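Local structure of N-alpha-acetyltransferase 35, NatC auxiliary subunit (Saccharomyces cerevisiae, 6YGA) at residues L553-F565 and L610-F622. The protein serves as the auxiliary subunit of the NatC N-terminal acetyltransferase, which acetylates the N-terminal methionine of the L-A virus Gag protein. Residues are numbered along the deposited sequence; the frame is centred on the assembly and turned at random.
Sequences LIEVFQFAILKSF and LKDFVIEEKGAAF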
ATOM      1  N   LEU B 553       2.796 -22.860 -18.916  1.00 39.59           N
ATOM      2  CA  LEU B 553       2.988 -23.369 -20.269  1.00 39.04           C
ATOM      3  C   LEU B 553       1.772 -23.071 -21.133  1.00 39.14           C
ATOM      4  O   LEU B 553       1.903 -22.655 -22.289  1.00 41.25           O
ATOM      5  CB  LEU B 553       3.270 -24.871 -20.229  1.00 38.96           C
ATOM      6  CG  LEU B 553       3.798 -25.519 -21.509  1.00 42.34           C
ATOM      7  CD1 LEU B 553       4.956 -24.710 -22.069  1.00 41.62           C
ATOM      8  CD2 LEU B 553       4.235 -26.954 -21.236  1.00 44.85           C
ATOM      9  N   ILE B 554       0.574 -23.277 -20.582  1.00 36.97           N
ATOM     10  CA  ILE B 554      -0.649 -22.960 -21.311  1.00 36.60           C
ATOM     11  C   ILE B 554      -0.652 -21.497 -21.733  1.00 37.48           C
ATOM     12  O   ILE B 554      -1.026 -21.162 -22.862  1.00 40.00           O
ATOM     13  CB  ILE B 554      -1.877 -23.315 -20.456  1.00 37.35           C
ATOM     14  CG1 ILE B 554      -2.048 -24.834 -20.406  1.00 37.06           C
ATOM     15  CG2 ILE B 554      -3.130 -22.627 -20.988  1.00 39.31           C
ATOM     16  CD1 ILE B 554      -3.034 -25.303 -19.376  1.00 37.73           C
ATOM     17  N   GLU B 555      -0.207 -20.608 -20.843  1.00 31.92           N
ATOM     18  CA  GLU B 555      -0.117 -19.193 -21.190  1.00 32.07           C
ATOM     19  C   GLU B 555       0.924 -18.952 -22.279  1.00 35.15           C
ATOM     20  O   GLU B 555       0.695 -18.156 -23.198  1.00 37.78           O
ATOM     21  CB  GLU B 555       0.206 -18.377 -19.940  1.00 33.06           C
ATOM     22  CG  GLU B 555      -0.872 -18.425 -18.862  1.00 34.30           C
ATOM     23  CD  GLU B 555      -1.965 -17.388 -19.068  1.00 35.86           C
ATOM     24  OE1 GLU B 555      -2.218 -16.990 -20.226  1.00 36.19           O
ATOM     25  OE2 GLU B 555      -2.568 -16.962 -18.063  1.00 35.32           O
ATOM     26  N   VAL B 556       2.070 -19.635 -22.196  1.00 34.12           N
ATOM     27  CA  VAL B 556       3.120 -19.470 -23.200  1.00 33.05           C
ATOM     28  C   VAL B 556       2.626 -19.919 -24.573  1.00 34.17           C
ATOM     29  O   VAL B 556       2.834 -19.234 -25.580  1.00 37.51           O
ATOM     30  CB  VAL B 556       4.392 -20.228 -22.774  1.00 33.47           C
ATOM     31  CG1 VAL B 556       5.394 -20.304 -23.919  1.00 34.34           C
ATOM     32  CG2 VAL B 556       5.028 -19.557 -21.561  1.00 31.41           C
ATOM     33  N   PHE B 557       1.954 -21.072 -24.632  1.00 31.44           N
ATOM     34  CA  PHE B 557       1.384 -21.525 -25.901  1.00 36.50           C
ATOM     35  C   PHE B 557       0.367 -20.525 -26.441  1.00 38.12           C
ATOM     36  O   PHE B 557       0.350 -20.233 -27.643  1.00 40.71           O
ATOM     37  CB  PHE B 557       0.738 -22.900 -25.733  1.00 37.75           C
ATOM     38  CG  PHE B 557       1.675 -24.046 -25.976  1.00 39.29           C
ATOM     39  CD1 PHE B 557       2.106 -24.345 -27.257  1.00 42.27           C
ATOM     40  CD2 PHE B 557       2.115 -24.832 -24.925  1.00 40.61           C
ATOM     41  CE1 PHE B 557       2.966 -25.404 -27.486  1.00 43.52           C
ATOM     42  CE2 PHE B 557       2.974 -25.892 -25.146  1.00 42.06           C
ATOM     43  CZ  PHE B 557       3.399 -26.178 -26.429  1.00 43.40           C
ATOM     44  N   GLN B 558      -0.492 -19.993 -25.568  1.00 35.93           N
ATOM     45  CA  GLN B 558      -1.481 -19.010 -25.997  1.00 35.96           C
ATOM     46  C   GLN B 558      -0.807 -17.786 -26.605  1.00 39.72           C
ATOM     47  O   GLN B 558      -1.230 -17.285 -27.653  1.00 41.77           O
ATOM     48  CB  GLN B 558      -2.357 -18.608 -24.811  1.00 33.45           C
ATOM     49  CG  GLN B 558      -3.492 -17.672 -25.169  1.00 32.57           C
ATOM     50  CD  GLN B 558      -4.530 -18.337 -26.046  1.00 35.72           C
ATOM     51  OE1 GLN B 558      -5.496 -18.917 -25.550  1.00 37.55           O
ATOM     52  NE2 GLN B 558      -4.337 -18.256 -27.359  1.00 35.33           N
ATOM     53  N   PHE B 559       0.248 -17.291 -25.953  1.00 38.49           N
ATOM     54  CA  PHE B 559       0.989 -16.152 -26.484  1.00 37.95           C
ATOM     55  C   PHE B 559       1.583 -16.476 -27.849  1.00 38.99           C
ATOM     56  O   PHE B 559       1.509 -15.666 -28.779  1.00 37.89           O
ATOM     57  CB  PHE B 559       2.086 -15.744 -25.497  1.00 38.30           C
ATOM     58  CG  PHE B 559       2.828 -14.487 -25.879  1.00 36.83           C
ATOM     59  CD1 PHE B 559       3.888 -14.533 -26.773  1.00 34.80           C
ATOM     60  CD2 PHE B 559       2.481 -13.264 -25.322  1.00 35.06           C
ATOM     61  CE1 PHE B 559       4.577 -13.385 -27.115  1.00 33.37           C
ATOM     62  CE2 PHE B 559       3.170 -12.112 -25.658  1.00 33.96           C
ATOM     63  CZ  PHE B 559       4.218 -12.172 -26.558  1.00 32.02           C
ATOM     64  N   ALA B 560       2.176 -17.669 -27.985  1.00 39.73           N
ATOM     65  CA  ALA B 560       2.831 -18.054 -29.233  1.00 41.02           C
ATOM     66  C   ALA B 560       1.833 -18.187 -30.378  1.00 42.07           C
ATOM     67  O   ALA B 560       2.167 -17.896 -31.534  1.00 43.43           O
ATOM     68  CB  ALA B 560       3.593 -19.362 -29.033  1.00 40.60           C
ATOM     69  N   ILE B 561       0.608 -18.624 -30.079  1.00 42.51           N
ATOM     70  CA  ILE B 561      -0.443 -18.646 -31.090  1.00 43.50           C
ATOM     71  C   ILE B 561      -0.791 -17.227 -31.522  1.00 44.33           C
ATOM     72  O   ILE B 561      -0.929 -16.944 -32.718  1.00 45.84           O
ATOM     73  CB  ILE B 561      -1.673 -19.407 -30.559  1.00 40.74           C
ATOM     74  CG1 ILE B 561      -1.367 -20.905 -30.445  1.00 38.51           C
ATOM     75  CG2 ILE B 561      -2.889 -19.164 -31.444  1.00 35.98           C
ATOM     76  CD1 ILE B 561      -2.425 -21.694 -29.702  1.00 39.35           C
ATOM     77  N   LEU B 562      -0.915 -16.308 -30.562  1.00 43.97           N
ATOM     78  CA  LEU B 562      -1.223 -14.922 -30.903  1.00 43.87           C
ATOM     79  C   LEU B 562      -0.123 -14.310 -31.762  1.00 44.74           C
ATOM     80  O   LEU B 562      -0.403 -13.615 -32.746  1.00 46.20           O
ATOM     81  CB  LEU B 562      -1.442 -14.097 -29.634  1.00 42.76           C
ATOM     82  CG  LEU B 562      -2.693 -14.460 -28.831  1.00 41.79           C
ATOM     83  CD1 LEU B 562      -2.695 -13.782 -27.472  1.00 40.66           C
ATOM     84  CD2 LEU B 562      -3.944 -14.097 -29.614  1.00 44.13           C
ATOM     85  N   LYS B 563       1.142 -14.558 -31.410  1.00 43.01           N
ATOM     86  CA  LYS B 563       2.230 -14.018 -32.219  1.00 43.86           C
ATOM     87  C   LYS B 563       2.304 -14.689 -33.586  1.00 43.13           C
ATOM     88  O   LYS B 563       2.654 -14.035 -34.575  1.00 45.53           O
ATOM     89  CB  LYS B 563       3.568 -14.147 -31.489  1.00 42.92           C
ATOM     90  CG  LYS B 563       4.728 -13.652 -32.334  1.00 45.58           C
ATOM     91  CD  LYS B 563       6.039 -13.570 -31.587  1.00 48.65           C
ATOM     92  CE  LYS B 563       7.118 -13.000 -32.500  1.00 51.49           C
ATOM     93  NZ  LYS B 563       8.476 -13.063 -31.901  1.00 55.72           N
ATOM     94  N   SER B 564       1.962 -15.978 -33.671  1.00 39.38           N
ATOM     95  CA  SER B 564       1.960 -16.647 -34.968  1.00 40.93           C
ATOM     96  C   SER B 564       0.998 -15.982 -35.945  1.00 43.81           C
ATOM     97  O   SER B 564       1.249 -15.977 -37.154  1.00 45.10           O
ATOM     98  CB  SER B 564       1.604 -18.124 -34.808  1.00 41.44           C
ATOM     99  OG  SER B 564       2.550 -18.798 -33.997  1.00 41.35           O
ATOM    100  N   PHE B 565      -0.106 -15.426 -35.447  1.00 44.02           N
ATOM    101  CA  PHE B 565      -1.041 -14.696 -36.294  1.00 47.09           C
ATOM    102  C   PHE B 565      -0.659 -13.231 -36.462  1.00 48.97           C
ATOM    103  O   PHE B 565      -1.400 -12.488 -37.116  1.00 49.12           O
ATOM    104  CB  PHE B 565      -2.458 -14.795 -35.723  1.00 45.93           C
ATOM    105  CG  PHE B 565      -3.129 -16.118 -35.978  1.00 46.89           C
ATOM    106  CD1 PHE B 565      -3.833 -16.336 -37.151  1.00 48.03           C
ATOM    107  CD2 PHE B 565      -3.068 -17.135 -35.040  1.00 45.86           C
ATOM    108  CE1 PHE B 565      -4.460 -17.547 -37.389  1.00 49.36           C
ATOM    109  CE2 PHE B 565      -3.692 -18.347 -35.270  1.00 46.54           C
ATOM    110  CZ  PHE B 565      -4.390 -18.553 -36.447  1.00 49.63           C
ATOM    111  N   LEU B 610      11.142 -18.543 -27.631  1.00 44.03           N
ATOM    112  CA  LEU B 610       9.916 -18.092 -28.279  1.00 45.89           C
ATOM    113  C   LEU B 610       9.872 -18.513 -29.745  1.00 50.34           C
ATOM    114  O   LEU B 610       8.805 -18.853 -30.268  1.00 49.35           O
ATOM    115  CB  LEU B 610       9.781 -16.574 -28.145  1.00 43.54           C
ATOM    116  CG  LEU B 610       8.560 -15.928 -28.805  1.00 41.66           C
ATOM    117  CD1 LEU B 610       7.280 -16.557 -28.282  1.00 39.65           C
ATOM    118  CD2 LEU B 610       8.550 -14.424 -28.582  1.00 41.23           C
ATOM    119  N   LYS B 611      11.025 -18.505 -30.423  1.00 55.08           N
ATOM    120  CA  LYS B 611      11.057 -18.884 -31.832  1.00 58.21           C
ATOM    121  C   LYS B 611      10.647 -20.338 -32.033  1.00 60.65           C
ATOM    122  O   LYS B 611      10.038 -20.677 -33.054  1.00 63.03           O
ATOM    123  CB  LYS B 611      12.449 -18.641 -32.414  1.00 62.32           C
ATOM    124  CG  LYS B 611      12.492 -18.683 -33.936  1.00 69.25           C
ATOM    125  CD  LYS B 611      13.866 -18.324 -34.483  1.00 73.48           C
ATOM    126  CE  LYS B 611      14.807 -19.514 -34.447  1.00 77.02           C
ATOM    127  NZ  LYS B 611      14.394 -20.572 -35.412  1.00 79.07           N
ATOM    128  N   ASP B 612      10.958 -21.209 -31.070  1.00 57.30           N
ATOM    129  CA  ASP B 612      10.564 -22.609 -31.182  1.00 56.26           C
ATOM    130  C   ASP B 612       9.070 -22.794 -30.955  1.00 57.64           C
ATOM    131  O   ASP B 612       8.476 -23.733 -31.496  1.00 60.07           O
ATOM    132  CB  ASP B 612      11.357 -23.459 -30.191  1.00 55.40           C
ATOM    133  CG  ASP B 612      12.855 -23.312 -30.367  1.00 56.09           C
ATOM    134  OD1 ASP B 612      13.305 -23.168 -31.523  1.00 57.05           O
ATOM    135  OD2 ASP B 612      13.582 -23.339 -29.353  1.00 56.10           O
ATOM    136  N   PHE B 613       8.453 -21.923 -30.152  1.00 55.38           N
ATOM    137  CA  PHE B 613       7.012 -21.995 -29.929  1.00 53.20           C
ATOM    138  C   PHE B 613       6.226 -21.411 -31.097  1.00 51.66           C
ATOM    139  O   PHE B 613       5.165 -21.934 -31.457  1.00 50.86           O
ATOM    140  CB  PHE B 613       6.640 -21.261 -28.639  1.00 51.21           C
ATOM    141  CG  PHE B 613       6.818 -22.077 -27.393  1.00 49.23           C
ATOM    142  CD1 PHE B 613       5.860 -23.003 -27.017  1.00 51.98           C
ATOM    143  CD2 PHE B 613       7.925 -21.895 -26.581  1.00 46.41           C
ATOM    144  CE1 PHE B 613       6.013 -23.747 -25.864  1.00 53.45           C
ATOM    145  CE2 PHE B 613       8.084 -22.632 -25.426  1.00 46.54           C
ATOM    146  CZ  PHE B 613       7.129 -23.560 -25.066  1.00 50.77           C
ATOM    147  N   VAL B 614       6.725 -20.328 -31.695  1.00 52.51           N
ATOM    148  CA  VAL B 614       5.978 -19.616 -32.727  1.00 51.68           C
ATOM    149  C   VAL B 614       5.935 -20.438 -34.008  1.00 52.54           C
ATOM    150  O   VAL B 614       6.936 -21.036 -34.424  1.00 53.47           O
ATOM    151  CB  VAL B 614       6.601 -18.230 -32.971  1.00 49.97           C
ATOM    152  CG1 VAL B 614       6.023 -17.588 -34.221  1.00 51.14           C
ATOM    153  CG2 VAL B 614       6.376 -17.330 -31.768  1.00 48.91           C
ATOM    154  N   ILE B 615       4.765 -20.476 -34.639  1.00 54.51           N
ATOM    155  CA  ILE B 615       4.571 -21.200 -35.891  1.00 56.71           C
ATOM    156  C   ILE B 615       4.872 -20.241 -37.036  1.00 63.15           C
ATOM    157  O   ILE B 615       4.093 -19.324 -37.309  1.00 63.58           O
ATOM    158  CB  ILE B 615       3.147 -21.759 -35.997  1.00 52.97           C
ATOM    159  CG1 ILE B 615       2.756 -22.464 -34.700  1.00 50.38           C
ATOM    160  CG2 ILE B 615       3.038 -22.720 -37.168  1.00 54.06           C
ATOM    161  CD1 ILE B 615       1.287 -22.792 -34.614  1.00 50.76           C
ATOM    162  N   GLU B 616       6.004 -20.445 -37.707  1.00 69.20           N
ATOM    163  CA  GLU B 616       6.373 -19.607 -38.840  1.00 75.33           C
ATOM    164  C   GLU B 616       5.933 -20.194 -40.174  1.00 76.20           C
ATOM    165  O   GLU B 616       6.095 -19.536 -41.208  1.00 75.49           O
ATOM    166  CB  GLU B 616       7.889 -19.368 -38.858  1.00 82.51           C
ATOM    167  CG  GLU B 616       8.285 -17.944 -39.230  1.00 89.48           C
ATOM    168  CD  GLU B 616       7.886 -16.928 -38.171  1.00 94.69           C
ATOM    169  OE1 GLU B 616       8.446 -16.973 -37.055  1.00 96.33           O
ATOM    170  OE2 GLU B 616       7.003 -16.089 -38.451  1.00 97.91           O
ATOM    171  N   GLU B 617       5.375 -21.400 -40.172  1.00 76.73           N
ATOM    172  CA  GLU B 617       4.893 -22.012 -41.398  1.00 77.53           C
ATOM    173  C   GLU B 617       3.619 -21.316 -41.869  1.00 75.73           C
ATOM    174  O   GLU B 617       3.057 -20.449 -41.194  1.00 75.21           O
ATOM    175  CB  GLU B 617       4.641 -23.506 -41.191  1.00 80.04           C
ATOM    176  CG  GLU B 617       5.902 -24.361 -41.111  1.00 81.96           C
ATOM    177  CD  GLU B 617       6.656 -24.204 -39.801  1.00 80.60           C
ATOM    178  OE1 GLU B 617       6.078 -23.671 -38.831  1.00 78.64           O
ATOM    179  OE2 GLU B 617       7.833 -24.616 -39.744  1.00 80.81           O
ATOM    180  N   LYS B 618       3.160 -21.707 -43.052  1.00 75.02           N
ATOM    181  CA  LYS B 618       2.002 -21.077 -43.658  1.00 74.72           C
ATOM    182  C   LYS B 618       1.102 -22.143 -44.262  1.00 74.14           C
ATOM    183  O   LYS B 618       1.533 -23.259 -44.559  1.00 76.14           O
ATOM    184  CB  LYS B 618       2.414 -20.057 -44.728  1.00 77.41           C
ATOM    185  CG  LYS B 618       3.239 -18.893 -44.196  1.00 77.68           C
ATOM    186  CD  LYS B 618       3.759 -18.025 -45.329  1.00 79.94           C
ATOM    187  CE  LYS B 618       4.661 -16.919 -44.809  1.00 79.56           C
ATOM    188  NZ  LYS B 618       3.962 -16.045 -43.826  1.00 77.76           N
ATOM    189  N   GLY B 619      -0.168 -21.782 -44.431  1.00 72.84           N
ATOM    190  CA  GLY B 619      -1.087 -22.647 -45.149  1.00 72.56           C
ATOM    191  C   GLY B 619      -1.407 -23.912 -44.377  1.00 71.47           C
ATOM    192  O   GLY B 619      -1.651 -23.890 -43.165  1.00 71.40           O
ATOM    193  N   ALA B 620      -1.410 -25.038 -45.094  1.00 71.22           N
ATOM    194  CA  ALA B 620      -1.757 -26.312 -44.474  1.00 70.76           C
ATOM    195  C   ALA B 620      -0.754 -26.697 -43.395  1.00 69.81           C
ATOM    196  O   ALA B 620      -1.127 -27.278 -42.369  1.00 69.61           O
ATOM    197  CB  ALA B 620      -1.847 -27.404 -45.539  1.00 71.04           C
ATOM    198  N   ALA B 621       0.528 -26.389 -43.609  1.00 67.59           N
ATOM    199  CA  ALA B 621       1.533 -26.695 -42.597  1.00 64.69           C
ATOM    200  C   ALA B 621       1.288 -25.887 -41.329  1.00 63.79           C
ATOM    201  O   ALA B 621       1.442 -26.401 -40.214  1.00 62.82           O
ATOM    202  CB  ALA B 621       2.933 -26.433 -43.150  1.00 63.22           C
ATOM    203  N   PHE B 622       0.896 -24.620 -41.482  1.00 62.14           N
ATOM    204  CA  PHE B 622       0.524 -23.809 -40.328  1.00 58.96           C
ATOM    205  C   PHE B 622      -0.655 -24.422 -39.583  1.00 59.07           C
ATOM    206  O   PHE B 622      -0.675 -24.441 -38.347  1.00 58.39           O
ATOM    207  CB  PHE B 622       0.199 -22.385 -40.785  1.00 56.32           C
ATOM    208  CG  PHE B 622      -0.313 -21.489 -39.691  1.00 50.97           C
ATOM    209  CD1 PHE B 622      -1.668 -21.407 -39.423  1.00 49.61           C
ATOM    210  CD2 PHE B 622       0.560 -20.712 -38.947  1.00 48.07           C
ATOM    211  CE1 PHE B 622      -2.143 -20.583 -38.422  1.00 48.18           C
ATOM    212  CE2 PHE B 622       0.090 -19.884 -37.946  1.00 46.04           C
ATOM    213  CZ  PHE B 622      -1.265 -19.820 -37.684  1.00 46.17           C
TER
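F613 enters as a knob among L553, V556, F557 and A560 on helix 511-564. CG1 of V556 stands over the centre of the F613 ring, 3.8 Å from its centroid, in a CH-pi contact. With CG1 anti to the backbone N (chi1 169°), V556 sets this methyl over the ring. The CD1-CE1 edge of F613 points at the face of F557, a T-shaped pair with planes at 84°. The closest atoms are F613 CE1 and F557 CZ, 3.6 Å apart, and the contact falls toward the rim of the F557 ring. CD1 of L553 touches CZ of F613. At the root of the knob, CB of A560 touches CB of F613 at 3.6 Å. F557 also meets F632 of helix 619-653, and V556 touches W470 of helix 465-506.

A second T-shaped pair lies at the end of the helix. Here F622 turns its CE1-CZ edge to the face of F565, with centroids 5.1 Å apart. CE2 of F622 also touches CB of S564.

Farther out, the extended chain of K563 crosses V614, with CD 3.8 Å from V614 CG2. Its NZ lies beside CD2 of L610.

The polar link is made by S564. Its OG accepts a nearly straight bond from I615 N (2.9 Å, 162° at the hydrogen) and donates to A560 O at 2.7 Å. The S564 N also bonds to A560 O, from the opposite face of the carbonyl plane.

Within the NAA35-like TPR-repeat region, the contact thus packs the C-terminal end of helix 511-564 against the end of helix 603-613, the link that follows and the first part of helix 619-653. Aromatic rings and aliphatic groups carry its apolar part, while one hydroxyl, acting as both donor and acceptor, ties the backbone of I615 to the last turn of helix 511-564.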